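Local coordinates for citryl-CoA lyase (PDB 6HXP) that cleaves citryl-CoA into acetyl-CoA and oxaloacetate, the lyase step of citrate cleavage in the reductive TCA cycle, using a fold shared with citrate synthase, at the interface of chains A and B and the interface of chains A and C. Sequence-based numbering; all coordinates share one arbitrary frame. Chains: chain A/B/C, Citryl-CoA lyase.

Contact 1: the interface of chains A and B. Residues chain A 60, 147-148; chain B 25, 28.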
ATOM      1  N   SER A  60      -7.261 -23.628   4.573  0.77 18.90           N
ATOM      2  CA  SER A  60      -8.434 -23.191   5.342  0.77 18.79           C
ATOM      3  C   SER A  60      -8.804 -21.737   5.149  0.77 21.22           C
ATOM      4  O   SER A  60      -9.966 -21.392   5.268  0.77 22.03           O
ATOM      5  CB  SER A  60      -8.199 -23.410   6.826  0.77 20.60           C
ATOM      6  OG  SER A  60      -8.241 -24.801   7.145  0.77 22.92           O
ATOM      7  N   PRO A 147     -17.532 -25.197  11.992  1.00 30.01           N
ATOM      8  CA  PRO A 147     -17.119 -26.383  11.217  1.00 28.84           C
ATOM      9  C   PRO A 147     -15.681 -26.314  10.713  1.00 28.00           C
ATOM     10  O   PRO A 147     -15.041 -27.331  10.517  1.00 26.44           O
ATOM     11  CB  PRO A 147     -18.114 -26.461  10.070  1.00 32.82           C
ATOM     12  CG  PRO A 147     -18.930 -25.290  10.132  1.00 39.06           C
ATOM     13  CD  PRO A 147     -18.693 -24.525  11.380  1.00 34.52           C
ATOM     14  N   ARG A 148     -15.157 -25.110  10.557  1.00 25.81           N
ATOM     15  CA  ARG A 148     -13.794 -24.942  10.082  1.00 23.02           C
ATOM     16  C   ARG A 148     -12.796 -25.331  11.176  1.00 24.46           C
ATOM     17  O   ARG A 148     -11.760 -25.949  10.907  1.00 24.95           O
ATOM     18  CB  ARG A 148     -13.577 -23.508   9.630  1.00 26.07           C
ATOM     19  CG  ARG A 148     -14.550 -23.073   8.527  1.00 31.57           C
ATOM     20  CD  ARG A 148     -14.648 -21.576   8.371  1.00 34.60           C
ATOM     21  NE  ARG A 148     -15.124 -20.930   9.595  1.00 34.89           N
ATOM     22  CZ  ARG A 148     -15.139 -19.611   9.760  1.00 43.30           C
ATOM     23  NH1 ARG A 148     -14.774 -18.807   8.766  1.00 40.63           N
ATOM     24  NH2 ARG A 148     -15.509 -19.085  10.920  1.00 36.85           N
TER
ATOM     25  N   LEU B  25     -14.234 -27.006   3.173  1.00 23.67           N
ATOM     26  CA  LEU B  25     -13.939 -27.963   4.224  1.00 25.05           C
ATOM     27  C   LEU B  25     -13.545 -29.324   3.696  1.00 25.92           C
ATOM     28  O   LEU B  25     -12.830 -30.049   4.400  1.00 28.06           O
ATOM     29  CB  LEU B  25     -15.059 -28.013   5.244  1.00 29.21           C
ATOM     30  CG  LEU B  25     -15.035 -26.677   6.095  1.00 36.17           C
ATOM     31  CD1 LEU B  25     -15.834 -26.783   7.231  1.00 39.40           C
ATOM     32  CD2 LEU B  25     -13.605 -26.266   6.555  1.00 40.10           C
ATOM     33  N   VAL B  28      -9.724 -28.863   2.630  1.00 21.18           N
ATOM     34  CA  VAL B  28      -8.820 -28.824   3.794  1.00 20.26           C
ATOM     35  C   VAL B  28      -8.493 -30.267   4.183  1.00 21.84           C
ATOM     36  O   VAL B  28      -9.402 -31.050   4.452  1.00 22.91           O
ATOM     37  CB  VAL B  28      -9.478 -28.069   4.962  1.00 21.50           C
ATOM     38  CG1 VAL B  28      -8.640 -28.162   6.253  1.00 21.19           C
ATOM     39  CG2 VAL B  28      -9.705 -26.581   4.601  1.00 21.07           C
TER
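B:Leu25, from the short helix 24-27 of chain B, pushes its forked end against the first turn of helix 147-158 of chain A, and its 55 Å² of hidden surface marks the tight part of this contact. The two methyls divide the work. CD1 lies 3.4 Å from the backbone carbonyl O of A:Pro147 and also meets that residue's ring carbon CB at 3.7 Å. CD2 reaches the next residue, 3.8 Å from CA of A:Arg148 and 3.9 Å from its CG. The leucine fork therefore straddles the Pro-Arg step, CD1 mainly on the proline and CD2 on the arginine. A:Arg148 takes part through its backbone and the root of its side chain, which crosses that of B:Leu25 obliquely. CG stands opposite the carbonyl carbon (chi1 -58°), and the chain then bends at chi3 (-61°), carrying the guanidinium away from the leucine. B:Val28, just past the helix, forms the smaller, peripheral part, hiding 10 Å² yet still in contact. Both its methyls face the hydroxyl of A:Ser60, the last residue of helix 48-60: OG is 3.4 Å from CG2 and 3.5 Å from CG1. CG2 also touches CA of A:Ser60 at 3.7 Å. By fitting the 24-28 segment of one subunit against two helices of the other, the site, with its two-fold twin, probably helps hold an A-B dimer of the kind citrate synthase relatives form.

Contact 2: the interface of chains A and C. Residues chain A 67-69, 98-99; chain C 76, 232, 234-235.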
ATOM      1  N   ALA A  67     -17.039 -10.343  -0.266  1.00 24.76           N
ATOM      2  CA  ALA A  67     -17.569  -9.489   0.758  1.00 26.07           C
ATOM      3  C   ALA A  67     -16.615  -8.846   1.753  1.00 26.71           C
ATOM      4  O   ALA A  67     -16.956  -7.773   2.209  1.00 27.82           O
ATOM      5  CB  ALA A  67     -18.637 -10.211   1.534  1.00 28.24           C
ATOM      6  N   PRO A  68     -15.477  -9.438   2.139  1.00 22.03           N
ATOM      7  CA  PRO A  68     -14.640  -8.824   3.169  1.00 22.55           C
ATOM      8  C   PRO A  68     -14.006  -7.523   2.695  1.00 23.70           C
ATOM      9  O   PRO A  68     -13.774  -7.355   1.514  1.00 22.28           O
ATOM     10  CB  PRO A  68     -13.566  -9.854   3.443  1.00 24.19           C
ATOM     11  CG  PRO A  68     -13.908 -11.084   2.713  1.00 31.39           C
ATOM     12  CD  PRO A  68     -14.999 -10.780   1.727  1.00 23.39           C
ATOM     13  N   PRO A  69     -13.634  -6.650   3.626  1.00 23.15           N
ATOM     14  CA  PRO A  69     -13.026  -5.364   3.216  1.00 21.79           C
ATOM     15  C   PRO A  69     -11.722  -5.529   2.436  1.00 21.19           C
ATOM     16  O   PRO A  69     -11.400  -4.657   1.637  1.00 21.70           O
ATOM     17  CB  PRO A  69     -12.823  -4.605   4.532  1.00 24.05           C
ATOM     18  CG  PRO A  69     -12.969  -5.598   5.619  1.00 27.67           C
ATOM     19  CD  PRO A  69     -13.865  -6.705   5.083  1.00 25.11           C
ATOM     20  N   ALA A  98      -9.236  -5.949  13.048  1.00 22.86           N
ATOM     21  CA  ALA A  98     -10.546  -6.578  12.923  1.00 23.87           C
ATOM     22  C   ALA A  98     -10.620  -7.612  11.791  1.00 26.16           C
ATOM     23  O   ALA A  98     -11.683  -8.198  11.538  1.00 26.88           O
ATOM     24  CB  ALA A  98     -11.585  -5.497  12.674  1.00 25.70           C
ATOM     25  N   HIS A  99      -9.512  -7.851  11.092  1.00 22.59           N
ATOM     26  CA  HIS A  99      -9.458  -8.707   9.928  1.00 21.47           C
ATOM     27  C   HIS A  99      -8.091  -9.393   9.856  1.00 23.08           C
ATOM     28  O   HIS A  99      -7.419  -9.410   8.831  1.00 22.26           O
ATOM     29  CB  HIS A  99      -9.795  -7.862   8.686  1.00 20.66           C
ATOM     30  CG  HIS A  99      -9.994  -8.589   7.384  1.00 21.62           C
ATOM     31  ND1 HIS A  99     -10.496  -9.890   7.336  1.00 23.94           N
ATOM     32  CD2 HIS A  99      -9.907  -8.123   6.122  1.00 23.38           C
ATOM     33  CE1 HIS A  99     -10.658 -10.158   6.039  1.00 23.82           C
ATOM     34  NE2 HIS A  99     -10.288  -9.149   5.277  1.00 23.54           N
TER
ATOM     35  N   SER C  76     -12.445   1.004   3.380  1.00 18.84           N
ATOM     36  CA  SER C  76     -12.483  -0.453   3.584  1.00 19.08           C
ATOM     37  C   SER C  76     -11.214  -0.888   4.331  1.00 19.47           C
ATOM     38  O   SER C  76     -11.309  -1.660   5.285  1.00 19.26           O
ATOM     39  CB  SER C  76     -12.598  -1.210   2.259  1.00 20.17           C
ATOM     40  OG  SER C  76     -13.833  -0.874   1.649  1.00 25.40           O
ATOM     41  N   PHE C 232     -15.051  -3.273  10.852  1.00 28.59           N
ATOM     42  CA  PHE C 232     -15.549  -4.322   9.983  1.00 29.46           C
ATOM     43  C   PHE C 232     -16.934  -4.026   9.420  1.00 33.88           C
ATOM     44  O   PHE C 232     -17.536  -4.910   8.815  1.00 35.55           O
ATOM     45  CB  PHE C 232     -15.502  -5.705  10.677  1.00 32.11           C
ATOM     46  CG  PHE C 232     -15.128  -6.853   9.754  1.00 33.22           C
ATOM     47  CD1 PHE C 232     -13.873  -6.923   9.177  1.00 34.49           C
ATOM     48  CD2 PHE C 232     -16.036  -7.860   9.470  1.00 39.93           C
ATOM     49  CE1 PHE C 232     -13.526  -7.996   8.353  1.00 35.88           C
ATOM     50  CE2 PHE C 232     -15.667  -8.959   8.679  1.00 42.48           C
ATOM     51  CZ  PHE C 232     -14.428  -8.995   8.092  1.00 37.00           C
ATOM     52  N   LYS C 234     -17.555  -2.223   6.796  1.00 29.91           N
ATOM     53  CA  LYS C 234     -17.487  -2.178   5.325  1.00 29.10           C
ATOM     54  C   LYS C 234     -17.261  -3.573   4.763  1.00 31.06           C
ATOM     55  O   LYS C 234     -16.133  -4.035   4.544  1.00 31.09           O
ATOM     56  CB  LYS C 234     -16.402  -1.221   4.834  1.00 29.20           C
ATOM     57  CG  LYS C 234     -16.695   0.215   5.244  1.00 29.47           C
ATOM     58  CD  LYS C 234     -18.057   0.736   4.716  1.00 32.53           C
ATOM     59  CE  LYS C 234     -18.330   2.214   4.949  1.00 33.14           C
ATOM     60  NZ  LYS C 234     -18.702   2.473   6.357  1.00 32.33           N
ATOM     61  N   ARG C 235     -18.362  -4.264   4.609  1.00 31.33           N
ATOM     62  CA  ARG C 235     -18.384  -5.623   4.088  1.00 32.55           C
ATOM     63  C   ARG C 235     -19.669  -5.770   3.320  1.00 37.46           C
ATOM     64  O   ARG C 235     -20.667  -5.092   3.636  1.00 38.30           O
ATOM     65  CB  ARG C 235     -18.288  -6.656   5.212  1.00 35.86           C
ATOM     66  CG  ARG C 235     -19.457  -6.656   6.189  1.00 50.23           C
ATOM     67  CD  ARG C 235     -19.286  -7.781   7.201  1.00 66.14           C
ATOM     68  NE  ARG C 235     -20.466  -7.896   8.063  1.00 77.95           N
ATOM     69  CZ  ARG C 235     -20.645  -7.228   9.201  1.00 87.31           C
ATOM     70  NH1 ARG C 235     -21.759  -7.387   9.903  1.00 82.79           N
ATOM     71  NH2 ARG C 235     -19.707  -6.402   9.649  1.00 52.44           N
TER
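C:Phe232 and A:Pro69 bury 75 and 44 Å² and form the middle of this subunit interface patch, with A:Ala98 and A:His99 closing around the phenyl ring. The phenylalanine, in a loop with positive phi (71°), enters between the proline that starts helix 69-79 of chain A and the 98-99 segment. Its leading atom is CE1, 3.5 Å from CD of A:Pro69, and the two side chains cross at about a right angle. The same CE1 stands over one face of the A:His99 imidazole, offset toward the rim and 3.7 Å from CG. With the planes inclined by 63°, this is an edge-to-face pair in which the phenylalanine supplies the edge. Chi1 of -171° swings the imidazole out, and chi2 turns its face to CE1. A:His99 probably matches the active-site histidine of citrate synthase, so the A-C packing reaches a segment likely to serve catalysis. CD1 lies 3.5 Å from the backbone O of A:Ala98. A:Pro69 is also packed from chain C's backbone: its CB is 3.4 Å from the carbonyl O of C:Lys234 and equally near that of C:Ser76, so a ring carbon sits against two carbonyl oxygens. Within chain C, poorly ordered C:Arg235 curls back to its own loop: NH2 makes a tentative hydrogen bond of 2.8 Å to the backbone O of C:Phe232, arriving from above the carbonyl plane.

Contact 3: the interface of chains A and B. Residues chain A 92, 211-212, 215; chain B 88, 215-216, 219.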
ATOM      1  N   VAL A  92      -4.086  -6.779   1.186  1.00 17.11           N
ATOM      2  CA  VAL A  92      -3.256  -7.120   2.338  1.00 16.18           C
ATOM      3  C   VAL A  92      -3.287  -6.023   3.388  1.00 16.73           C
ATOM      4  O   VAL A  92      -3.306  -6.293   4.594  1.00 17.63           O
ATOM      5  CB  VAL A  92      -1.826  -7.488   1.893  1.00 16.90           C
ATOM      6  CG1 VAL A  92      -0.905  -7.758   3.094  1.00 17.49           C
ATOM      7  CG2 VAL A  92      -1.863  -8.713   0.958  1.00 17.26           C
ATOM      8  N   ILE A 211      -2.023 -14.034   5.956  1.00 19.25           N
ATOM      9  CA  ILE A 211      -1.620 -13.362   4.730  1.00 18.88           C
ATOM     10  C   ILE A 211      -1.189 -14.339   3.677  1.00 20.92           C
ATOM     11  O   ILE A 211      -1.583 -14.260   2.511  1.00 20.81           O
ATOM     12  CB  ILE A 211      -0.476 -12.375   5.051  1.00 20.39           C
ATOM     13  CG1 ILE A 211      -0.971 -11.210   5.939  1.00 22.72           C
ATOM     14  CG2 ILE A 211       0.137 -11.820   3.731  1.00 23.36           C
ATOM     15  CD1 ILE A 211       0.088 -10.527   6.656  1.00 26.07           C
ATOM     16  N   ILE A 212      -0.313 -15.283   4.042  1.00 18.51           N
ATOM     17  CA  ILE A 212       0.202 -16.238   3.073  1.00 17.59           C
ATOM     18  C   ILE A 212      -0.943 -17.074   2.474  1.00 20.27           C
ATOM     19  O   ILE A 212      -0.945 -17.299   1.269  1.00 20.55           O
ATOM     20  CB  ILE A 212       1.244 -17.145   3.745  1.00 19.81           C
ATOM     21  CG1 ILE A 212       2.486 -16.352   4.052  1.00 19.38           C
ATOM     22  CG2 ILE A 212       1.575 -18.380   2.859  1.00 20.55           C
ATOM     23  CD1 ILE A 212       3.451 -17.038   5.057  1.00 19.57           C
ATOM     24  N   VAL A 215      -3.508 -14.582   0.231  1.00 17.80           N
ATOM     25  CA  VAL A 215      -3.030 -13.887  -0.970  1.00 16.75           C
ATOM     26  C   VAL A 215      -3.443 -14.600  -2.262  1.00 18.19           C
ATOM     27  O   VAL A 215      -3.789 -13.894  -3.210  1.00 18.66           O
ATOM     28  CB  VAL A 215      -1.500 -13.623  -0.864  1.00 19.28           C
ATOM     29  CG1 VAL A 215      -0.843 -13.477  -2.235  1.00 22.28           C
ATOM     30  CG2 VAL A 215      -1.266 -12.363  -0.038  1.00 20.21           C
TER
ATOM     31  N   VAL B  88       4.327  -6.234   4.747  1.00 16.88           N
ATOM     32  CA  VAL B  88       4.279  -7.165   3.628  1.00 16.78           C
ATOM     33  C   VAL B  88       3.664  -6.513   2.407  1.00 17.60           C
ATOM     34  O   VAL B  88       4.146  -6.653   1.282  1.00 17.51           O
ATOM     35  CB  VAL B  88       3.506  -8.435   4.027  1.00 18.37           C
ATOM     36  CG1 VAL B  88       3.236  -9.333   2.812  1.00 18.02           C
ATOM     37  CG2 VAL B  88       4.271  -9.205   5.104  1.00 18.30           C
ATOM     38  N   VAL B 215       5.467 -13.920  -1.163  1.00 17.80           N
ATOM     39  CA  VAL B 215       4.904 -13.375   0.078  1.00 16.75           C
ATOM     40  C   VAL B 215       5.416 -14.108   1.324  1.00 18.19           C
ATOM     41  O   VAL B 215       5.667 -13.425   2.317  1.00 18.66           O
ATOM     42  CB  VAL B 215       3.352 -13.317  -0.017  1.00 19.28           C
ATOM     43  CG1 VAL B 215       2.687 -13.351   1.357  1.00 22.28           C
ATOM     44  CG2 VAL B 215       2.944 -12.050  -0.760  1.00 20.21           C
ATOM     45  N   PRO B 216       5.621 -15.433   1.347  1.00 18.24           N
ATOM     46  CA  PRO B 216       6.202 -16.034   2.547  1.00 18.02           C
ATOM     47  C   PRO B 216       7.564 -15.429   2.899  1.00 18.59           C
ATOM     48  O   PRO B 216       7.839 -15.226   4.067  1.00 19.24           O
ATOM     49  CB  PRO B 216       6.299 -17.506   2.213  1.00 19.20           C
ATOM     50  CG  PRO B 216       5.189 -17.730   1.188  1.00 20.25           C
ATOM     51  CD  PRO B 216       5.227 -16.458   0.363  1.00 19.67           C
ATOM     52  N   VAL B 219       6.913 -12.075   4.487  1.00 16.82           N
ATOM     53  CA  VAL B 219       6.493 -12.250   5.875  1.00 16.44           C
ATOM     54  C   VAL B 219       7.696 -12.505   6.758  1.00 17.33           C
ATOM     55  O   VAL B 219       7.825 -11.919   7.849  1.00 18.67           O
ATOM     56  CB  VAL B 219       5.477 -13.419   5.973  1.00 17.71           C
ATOM     57  CG1 VAL B 219       5.252 -13.803   7.435  1.00 17.96           C
ATOM     58  CG2 VAL B 219       4.135 -13.047   5.319  1.00 17.92           C
TER
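Helix 206-228 of chain A meets its counterpart in chain B here, and helices 84-93 of both chains flank the pair; the contacts are aliphatic. This hydrophobic helix-helix interface on the two-fold axis probably stabilises the A-B dimer. A:Ile212 (41 Å² hidden) and B:Val215 (43 Å²) bury the most. The isoleucine has CG1 opposite the carbonyl carbon (chi1 -70°), which spreads CD1 and CG2 over B:Pro216 while CG1 faces B:Val219. The end methyl CD1 rests 3.9 Å from CA of B:Pro216, while CG2 reaches that proline's ring at CG, 4.0 Å away. Its CG1 touches CG2 of B:Val219 one turn further on, also at 3.9 Å. The side chain lies slantwise over both partners, between two successive turns of the B helix. Cutting A:Ile212 back to an alanine would probably open a gap over B:Pro216 and B:Val219 and leave CG1 of B:Val215 with less to pack on. That valine methyl is shared by neighbouring isoleucines, being 4.0 Å from CG1 of A:Ile212 and 3.8 Å from CG2 of A:Ile211, whose side chain runs roughly perpendicular to the valine's. Close to the two-fold axis, A:Val215 and B:Val215 face one another through their CG2 methyls, a looser approach at 4.3 Å. At the flank, the side chains of A:Ile211 and B:Val88 lie antiparallel alongside one another, with CG2 of the isoleucine 4.1 Å from CG1 of the valine.

Contacts 1 and 3 belong to the same two-fold interface of chains A and B, their C-alpha centres about 20 Å apart, and have no residue in common. Contact 3 lies near the symmetry axis, where residue 215 meets its own copy; contact 1 lies farther out. Contact 2 joins chain A to chain C, its C-alpha centre about 21 Å from that of contact 1 and 18 Å from that of contact 3. Chain A thus uses separate surfaces for its two partners, so the four chains could be built from repeated two-fold contacts of two kinds. Helices 84-93 and 69-79, neighbours in sequence, serve different interfaces, contacts 3 and 2 respectively.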